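Local coordinates for luciferase-like monooxygenase (Streptomyces bottropensis, PDB 7BIP), which probably acts as a luciferase-like monooxygenase in the biosynthesis of the aromatic polyketide rishirilide, at residues Pro170-Val174 / Thr224-His229. Sequence-based numbering, arbitrary orientation.
Sequences PRILV and TEEDIH
Residues 171-174 are extended, whereas 224-227 form a tight turn (Glu225 to Asp227 in helix-like phi/psi) that leads into a strand at Ile228. The two backbones stay well apart, closest at Leu173 and Asp227 with CA atoms 7.0 Å from each other, so side chains span the gap. The polar link is made by Arg171, t at chi1 and chi2 and m at chi3: its NH1 makes a very short salt-bridge hydrogen bond, 2.4 Å, to Asp227 OD1 near the guanidinium plane. Glu226 O lies over one guanidinium face; its closest atom in Arg171 is the methylene CD, 3.5 Å away. Glu226 OE1 is a long 3.9 Å from Arg171 NH2, out of plane and purely electrostatic, while Glu226 OE2 is hydrogen-bonded to His38 NE2. In this TIM-barrel-type luciferase family fold, Arg171, Leu173 and His229 direct their CA-to-CB bonds toward the opposing segment, bridging past strand 192-195 across the N-terminal end of the parallel barrel; Ile172 and Ile228 point away, onto helices 126-142 and 202-218 respectively. Within the turn, Asp227 N bonds Thr224 O, 3.0 Å; Thr224 N, Asp227 OD2, 2.9 Å; and, in an ST turn, Glu226 N, Thr224 OG1, 3.2 Å. Van der Waals packing comes from Leu173 (chi1 m), whose CD2 lies 3.5 Å from His229 CD2 and 3.7 Å from Asp227 O; His229 ND1 is hydrogen-bonded to Lys41 NZ.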
loop_
_atom_site.group_PDB
_atom_site.type_symbol
_atom_site.label_atom_id
_atom_site.label_comp_id
_atom_site.label_asym_id
_atom_site.label_seq_id
_atom_site.Cartn_x
_atom_site.Cartn_y
_atom_site.Cartn_z
ATOM N N PRO A 170 10.977 3.657 -12.140
ATOM C CA PRO A 170 10.727 2.265 -12.524
ATOM C C PRO A 170 10.299 2.149 -13.982
ATOM O O PRO A 170 9.694 3.062 -14.554
ATOM C CB PRO A 170 9.601 1.840 -11.580
ATOM C CG PRO A 170 9.775 2.704 -10.392
ATOM C CD PRO A 170 10.193 4.035 -10.948
ATOM N N ARG A 171 10.636 1.008 -14.583
ATOM C CA ARG A 171 10.160 0.686 -15.924
ATOM C C ARG A 171 8.648 0.850 -15.990
ATOM O O ARG A 171 7.932 0.448 -15.074
ATOM C CB ARG A 171 10.539 -0.753 -16.284
ATOM C CG ARG A 171 10.335 -1.103 -17.765
ATOM C CD ARG A 171 10.570 -2.593 -18.019
ATOM N NE ARG A 171 11.901 -3.018 -17.601
ATOM C CZ ARG A 171 12.983 -2.949 -18.368
ATOM N NH1 ARG A 171 12.889 -2.464 -19.600
ATOM N NH2 ARG A 171 14.157 -3.362 -17.902
ATOM N N ILE A 172 8.164 1.448 -17.079
ATOM C CA ILE A 172 6.733 1.620 -17.313
ATOM C C ILE A 172 6.316 0.655 -18.417
ATOM O O ILE A 172 6.906 0.654 -19.501
ATOM C CB ILE A 172 6.392 3.072 -17.701
ATOM C CG1 ILE A 172 6.631 4.029 -16.527
ATOM C CG2 ILE A 172 4.930 3.192 -18.166
ATOM C CD1 ILE A 172 6.459 5.508 -16.919
ATOM N N LEU A 173 5.306 -0.169 -18.141
ATOM C CA LEU A 173 4.722 -1.038 -19.153
ATOM C C LEU A 173 3.242 -0.719 -19.293
ATOM O O LEU A 173 2.567 -0.425 -18.303
ATOM C CB LEU A 173 4.908 -2.520 -18.801
ATOM C CG LEU A 173 6.366 -2.887 -18.543
ATOM C CD1 LEU A 173 6.601 -2.942 -17.044
ATOM C CD2 LEU A 173 6.716 -4.209 -19.216
ATOM N N VAL A 174 2.736 -0.781 -20.520
ATOM C CA VAL A 174 1.342 -0.465 -20.810
ATOM C C VAL A 174 0.656 -1.744 -21.261
ATOM O O VAL A 174 1.096 -2.390 -22.220
ATOM C CB VAL A 174 1.223 0.639 -21.871
ATOM C CG1 VAL A 174 -0.217 0.776 -22.327
ATOM C CG2 VAL A 174 1.737 1.952 -21.289
ATOM N N THR A 224 14.095 -4.737 -24.661
ATOM C CA THR A 224 14.663 -5.981 -24.169
ATOM C C THR A 224 13.536 -6.950 -23.823
ATOM O O THR A 224 12.351 -6.612 -23.876
ATOM C CB THR A 224 15.536 -5.753 -22.939
ATOM O OG1 THR A 224 14.695 -5.457 -21.815
ATOM C CG2 THR A 224 16.509 -4.600 -23.168
ATOM N N GLU A 225 13.911 -8.169 -23.435
ATOM C CA GLU A 225 12.902 -9.146 -23.049
ATOM C C GLU A 225 12.137 -8.722 -21.802
ATOM O O GLU A 225 11.025 -9.212 -21.580
ATOM C CB GLU A 225 13.545 -10.523 -22.831
ATOM C CG GLU A 225 14.658 -10.545 -21.807
ATOM C CD GLU A 225 15.223 -11.933 -21.607
ATOM O OE1 GLU A 225 16.182 -12.089 -20.824
ATOM O OE2 GLU A 225 14.705 -12.878 -22.229
ATOM N N GLU A 226 12.682 -7.806 -21.000
ATOM C CA GLU A 226 11.954 -7.318 -19.831
ATOM C C GLU A 226 10.939 -6.231 -20.170
ATOM O O GLU A 226 10.169 -5.826 -19.287
ATOM C CB GLU A 226 12.936 -6.816 -18.769
ATOM C CG GLU A 226 13.588 -7.945 -17.993
ATOM C CD GLU A 226 14.658 -7.471 -17.039
ATOM O OE1 GLU A 226 15.662 -6.902 -17.518
ATOM O OE2 GLU A 226 14.500 -7.678 -15.814
ATOM N N ASP A 227 10.893 -5.777 -21.421
ATOM C CA ASP A 227 9.933 -4.770 -21.854
ATOM C C ASP A 227 8.646 -5.373 -22.395
ATOM O O ASP A 227 7.739 -4.626 -22.766
ATOM C CB ASP A 227 10.557 -3.872 -22.927
ATOM C CG ASP A 227 11.594 -2.937 -22.359
ATOM O OD1 ASP A 227 11.282 -2.251 -21.360
ATOM O OD2 ASP A 227 12.720 -2.893 -22.899
ATOM N N ILE A 228 8.546 -6.700 -22.457
ATOM C CA ILE A 228 7.393 -7.377 -23.035
ATOM C C ILE A 228 6.948 -8.445 -22.045
ATOM O O ILE A 228 7.700 -9.392 -21.776
ATOM C CB ILE A 228 7.720 -8.004 -24.399
ATOM C CG1 ILE A 228 8.119 -6.927 -25.416
ATOM C CG2 ILE A 228 6.542 -8.809 -24.923
ATOM C CD1 ILE A 228 8.725 -7.512 -26.676
ATOM N N HIS A 229 5.740 -8.286 -21.500
ATOM C CA HIS A 229 5.196 -9.180 -20.483
ATOM C C HIS A 229 3.939 -9.867 -20.998
ATOM O O HIS A 229 3.119 -9.247 -21.671
ATOM C CB HIS A 229 4.822 -8.415 -19.201
ATOM C CG HIS A 229 5.980 -8.113 -18.301
ATOM N ND1 HIS A 229 5.931 -8.309 -16.936
ATOM C CD2 HIS A 229 7.203 -7.594 -18.564
ATOM C CE1 HIS A 229 7.083 -7.941 -16.401
ATOM N NE2 HIS A 229 7.869 -7.498 -17.366
#